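Local atomic coordinates of protein-glutamine gamma-glutamyltransferase 2 (Pagrus major, PDB entry 1G0D), a protein that catalyses, in a calcium-dependent manner, the formation of covalent bonds between glutamine side chains of proteins and primary amines such as the lysine side chain. Residues 288-293 / 333-338. Sequence-based numbering, arbitrary orientation.
Sequences IPTRPI and CWVESW. With SO4 (sulfate ion), chain B.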
ATOM      1  N   ILE A 288       4.272  -9.503  -9.413  1.00 10.38           N
ATOM      2  CA  ILE A 288       2.849  -9.344  -9.675  1.00  8.70           C
ATOM      3  C   ILE A 288       2.549  -7.862  -9.762  1.00  9.18           C
ATOM      4  O   ILE A 288       2.824  -7.130  -8.826  1.00 13.19           O
ATOM      5  CB  ILE A 288       1.994 -10.000  -8.549  1.00  5.70           C
ATOM      6  CG1 ILE A 288       2.372 -11.486  -8.403  1.00  4.81           C
ATOM      7  CG2 ILE A 288       0.531  -9.895  -8.872  1.00  2.00           C
ATOM      8  CD1 ILE A 288       1.546 -12.264  -7.361  1.00  4.99           C
ATOM      9  N   PRO A 289       2.014  -7.393 -10.898  1.00  9.52           N
ATOM     10  CA  PRO A 289       1.686  -5.970 -11.066  1.00 11.27           C
ATOM     11  C   PRO A 289       0.799  -5.454  -9.905  1.00 15.02           C
ATOM     12  O   PRO A 289      -0.286  -6.001  -9.646  1.00 17.94           O
ATOM     13  CB  PRO A 289       0.978  -5.931 -12.414  1.00  7.82           C
ATOM     14  CG  PRO A 289       1.434  -7.111 -13.099  1.00  8.01           C
ATOM     15  CD  PRO A 289       1.698  -8.164 -12.101  1.00  9.58           C
ATOM     16  N   THR A 290       1.243  -4.397  -9.217  1.00 14.00           N
ATOM     17  CA  THR A 290       0.510  -3.882  -8.037  1.00 10.24           C
ATOM     18  C   THR A 290       0.508  -2.345  -7.853  1.00  8.72           C
ATOM     19  O   THR A 290       1.484  -1.650  -8.166  1.00 12.98           O
ATOM     20  CB  THR A 290       1.122  -4.574  -6.750  1.00 10.12           C
ATOM     21  OG1 THR A 290       1.028  -5.998  -6.891  1.00  7.82           O
ATOM     22  CG2 THR A 290       0.435  -4.148  -5.465  1.00 10.46           C
ATOM     23  N   ARG A 291      -0.589  -1.800  -7.363  1.00  5.50           N
ATOM     24  CA  ARG A 291      -0.624  -0.362  -7.090  1.00  7.15           C
ATOM     25  C   ARG A 291      -1.458  -0.053  -5.859  1.00 11.88           C
ATOM     26  O   ARG A 291      -2.567  -0.574  -5.693  1.00 11.46           O
ATOM     27  CB  ARG A 291      -1.208   0.416  -8.248  1.00  9.50           C
ATOM     28  CG  ARG A 291      -2.471  -0.174  -8.802  1.00  8.00           C
ATOM     29  CD  ARG A 291      -3.031   0.719  -9.867  1.00 11.58           C
ATOM     30  NE  ARG A 291      -4.325   0.238 -10.306  1.00 14.12           N
ATOM     31  CZ  ARG A 291      -4.971   0.695 -11.366  1.00 14.25           C
ATOM     32  NH1 ARG A 291      -4.436   1.659 -12.111  1.00 12.93           N
ATOM     33  NH2 ARG A 291      -6.160   0.191 -11.669  1.00 18.77           N
ATOM     34  N   PRO A 292      -0.926   0.767  -4.947  1.00 12.87           N
ATOM     35  CA  PRO A 292      -1.692   1.105  -3.747  1.00 14.07           C
ATOM     36  C   PRO A 292      -2.870   1.990  -4.065  1.00 15.28           C
ATOM     37  O   PRO A 292      -2.681   3.058  -4.664  1.00 18.35           O
ATOM     38  CB  PRO A 292      -0.685   1.842  -2.872  1.00 10.75           C
ATOM     39  CG  PRO A 292       0.628   1.443  -3.429  1.00 12.98           C
ATOM     40  CD  PRO A 292       0.414   1.360  -4.896  1.00 12.05           C
ATOM     41  N   ILE A 293      -4.082   1.555  -3.698  1.00 16.19           N
ATOM     42  CA  ILE A 293      -5.233   2.419  -3.926  1.00 14.87           C
ATOM     43  C   ILE A 293      -5.787   2.955  -2.590  1.00 13.27           C
ATOM     44  O   ILE A 293      -5.765   2.246  -1.585  1.00 12.15           O
ATOM     45  CB  ILE A 293      -6.359   1.757  -4.772  1.00 12.06           C
ATOM     46  CG1 ILE A 293      -7.313   1.109  -3.877  1.00 10.12           C
ATOM     47  CG2 ILE A 293      -5.863   0.818  -5.853  1.00  7.05           C
ATOM     48  CD1 ILE A 293      -8.580   1.783  -4.150  1.00 23.38           C
ATOM     49  N   CYS A 333      -6.519   2.644   2.859  1.00  9.98           N
ATOM     50  CA  CYS A 333      -5.742   2.125   1.766  1.00  9.87           C
ATOM     51  C   CYS A 333      -5.678   0.596   1.633  1.00 10.40           C
ATOM     52  O   CYS A 333      -5.740  -0.149   2.614  1.00 12.99           O
ATOM     53  CB  CYS A 333      -4.312   2.630   1.904  1.00  9.14           C
ATOM     54  SG  CYS A 333      -4.094   4.374   2.028  1.00 16.34           S
ATOM     55  N   TRP A 334      -5.558   0.140   0.395  1.00 10.60           N
ATOM     56  CA  TRP A 334      -5.364  -1.268   0.106  1.00  9.52           C
ATOM     57  C   TRP A 334      -4.522  -1.354  -1.175  1.00 11.56           C
ATOM     58  O   TRP A 334      -3.924  -0.381  -1.631  1.00  9.23           O
ATOM     59  CB  TRP A 334      -6.688  -2.059  -0.009  1.00  5.34           C
ATOM     60  CG  TRP A 334      -7.643  -1.618  -1.060  1.00 11.05           C
ATOM     61  CD1 TRP A 334      -7.620  -1.951  -2.385  1.00  9.94           C
ATOM     62  CD2 TRP A 334      -8.802  -0.779  -0.880  1.00 12.36           C
ATOM     63  NE1 TRP A 334      -8.691  -1.369  -3.043  1.00 10.47           N
ATOM     64  CE2 TRP A 334      -9.426  -0.646  -2.140  1.00  9.02           C
ATOM     65  CE3 TRP A 334      -9.367  -0.129   0.225  1.00 15.97           C
ATOM     66  CZ2 TRP A 334     -10.585   0.109  -2.322  1.00  9.22           C
ATOM     67  CZ3 TRP A 334     -10.529   0.626   0.038  1.00 13.34           C
ATOM     68  CH2 TRP A 334     -11.120   0.736  -1.231  1.00 10.20           C
ATOM     69  N   VAL A 335      -4.490  -2.515  -1.777  1.00 13.77           N
ATOM     70  CA  VAL A 335      -3.670  -2.686  -2.942  1.00 10.48           C
ATOM     71  C   VAL A 335      -4.445  -3.432  -4.014  1.00 11.58           C
ATOM     72  O   VAL A 335      -5.324  -4.213  -3.703  1.00 12.78           O
ATOM     73  CB  VAL A 335      -2.421  -3.420  -2.444  1.00 13.18           C
ATOM     74  CG1 VAL A 335      -2.223  -4.758  -3.098  1.00  2.79           C
ATOM     75  CG2 VAL A 335      -1.288  -2.517  -2.545  1.00 11.01           C
ATOM     76  N   GLU A 336      -4.165  -3.142  -5.280  1.00 14.86           N
ATOM     77  CA  GLU A 336      -4.809  -3.825  -6.408  1.00 11.54           C
ATOM     78  C   GLU A 336      -3.696  -4.619  -7.107  1.00 12.21           C
ATOM     79  O   GLU A 336      -2.631  -4.055  -7.373  1.00 12.79           O
ATOM     80  CB  GLU A 336      -5.365  -2.798  -7.385  1.00  9.94           C
ATOM     81  CG  GLU A 336      -6.870  -2.798  -7.541  1.00  7.17           C
ATOM     82  CD  GLU A 336      -7.348  -1.593  -8.303  1.00 13.51           C
ATOM     83  OE1 GLU A 336      -6.670  -1.154  -9.256  1.00 16.81           O
ATOM     84  OE2 GLU A 336      -8.405  -1.056  -7.950  1.00 16.77           O
ATOM     85  N   SER A 337      -3.906  -5.909  -7.380  1.00 11.29           N
ATOM     86  CA  SER A 337      -2.885  -6.712  -8.078  1.00 13.25           C
ATOM     87  C   SER A 337      -3.469  -7.261  -9.374  1.00 13.45           C
ATOM     88  O   SER A 337      -4.594  -7.716  -9.401  1.00 18.30           O
ATOM     89  CB  SER A 337      -2.410  -7.901  -7.231  1.00 15.75           C
ATOM     90  OG  SER A 337      -1.543  -7.501  -6.188  1.00 15.84           O
ATOM     91  N   TRP A 338      -2.692  -7.236 -10.443  1.00 13.04           N
ATOM     92  CA  TRP A 338      -3.144  -7.729 -11.740  1.00  9.74           C
ATOM     93  C   TRP A 338      -2.890  -9.199 -11.906  1.00  8.79           C
ATOM     94  O   TRP A 338      -1.775  -9.646 -11.753  1.00 10.28           O
ATOM     95  CB  TRP A 338      -2.417  -7.024 -12.882  1.00  4.87           C
ATOM     96  CG  TRP A 338      -2.994  -7.339 -14.220  1.00  7.77           C
ATOM     97  CD1 TRP A 338      -2.650  -8.380 -15.061  1.00  5.58           C
ATOM     98  CD2 TRP A 338      -4.048  -6.624 -14.882  1.00  8.12           C
ATOM     99  NE1 TRP A 338      -3.428  -8.342 -16.205  1.00  9.36           N
ATOM    100  CE2 TRP A 338      -4.294  -7.268 -16.113  1.00 10.44           C
ATOM    101  CE3 TRP A 338      -4.814  -5.492 -14.554  1.00  9.87           C
ATOM    102  CZ2 TRP A 338      -5.272  -6.819 -17.007  1.00 10.99           C
ATOM    103  CZ3 TRP A 338      -5.788  -5.045 -15.447  1.00  9.49           C
ATOM    104  CH2 TRP A 338      -6.008  -5.706 -16.652  1.00  8.51           C
TER
HETATM  105  S   SO4 B 696      -6.407   0.720 -15.432  1.00 45.50           S
HETATM  106  O1  SO4 B 696      -7.464   0.009 -14.891  1.00 41.06           O
HETATM  107  O2  SO4 B 696      -5.336  -0.180 -15.634  1.00 37.14           O
HETATM  108  O3  SO4 B 696      -6.891   1.048 -16.696  1.00 41.68           O
HETATM  109  O4  SO4 B 696      -6.166   1.908 -14.661  1.00 34.50           O
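Glu336 OE1 is gripped by two nitrogens of Arg291: NE at 2.9 Å and NH2 at 2.8 Å. OE1 sits at the guanidinium edge, close to its plane, while the carboxylate plane is turned 57° from it. Both side chains run the same way, and the arginine is extended from CG to NE (chi2 176°, chi3 -174°). Further out, its NH1 reaches O4 of a sulfate, probably from the crystallisation liquor, and Trp351 adds a cation-pi contact. An alanine in place of Arg291 would probably leave the buried Glu336 OE1 without its charged mate. The same two residues form a hydrogen-bonded antiparallel pair, Arg291 N to Glu336 O and Glu336 N to Arg291 O. Next along this face, Ile293 lays CG1 over the five-membered ring of Trp334, a CH-pi contact modelled too tightly to carry weight, while its CG2 packs on Glu336 CD at 3.7 Å. The indole NE1 of Trp334 hydrogen-bonds to Tyr440 OH. The other face, against helix 272-286, carries Ser337 OG, which donates to Thr290 OG1 at 3.1 Å; that hydroxyl in turn bonds Ile288 O. Strands 290-298 and 329-339 thus form an antiparallel edge of the transglutaminase core sheet, with Trp334 beside His332 and Asp355 of the Cys-His-Asp catalytic triad.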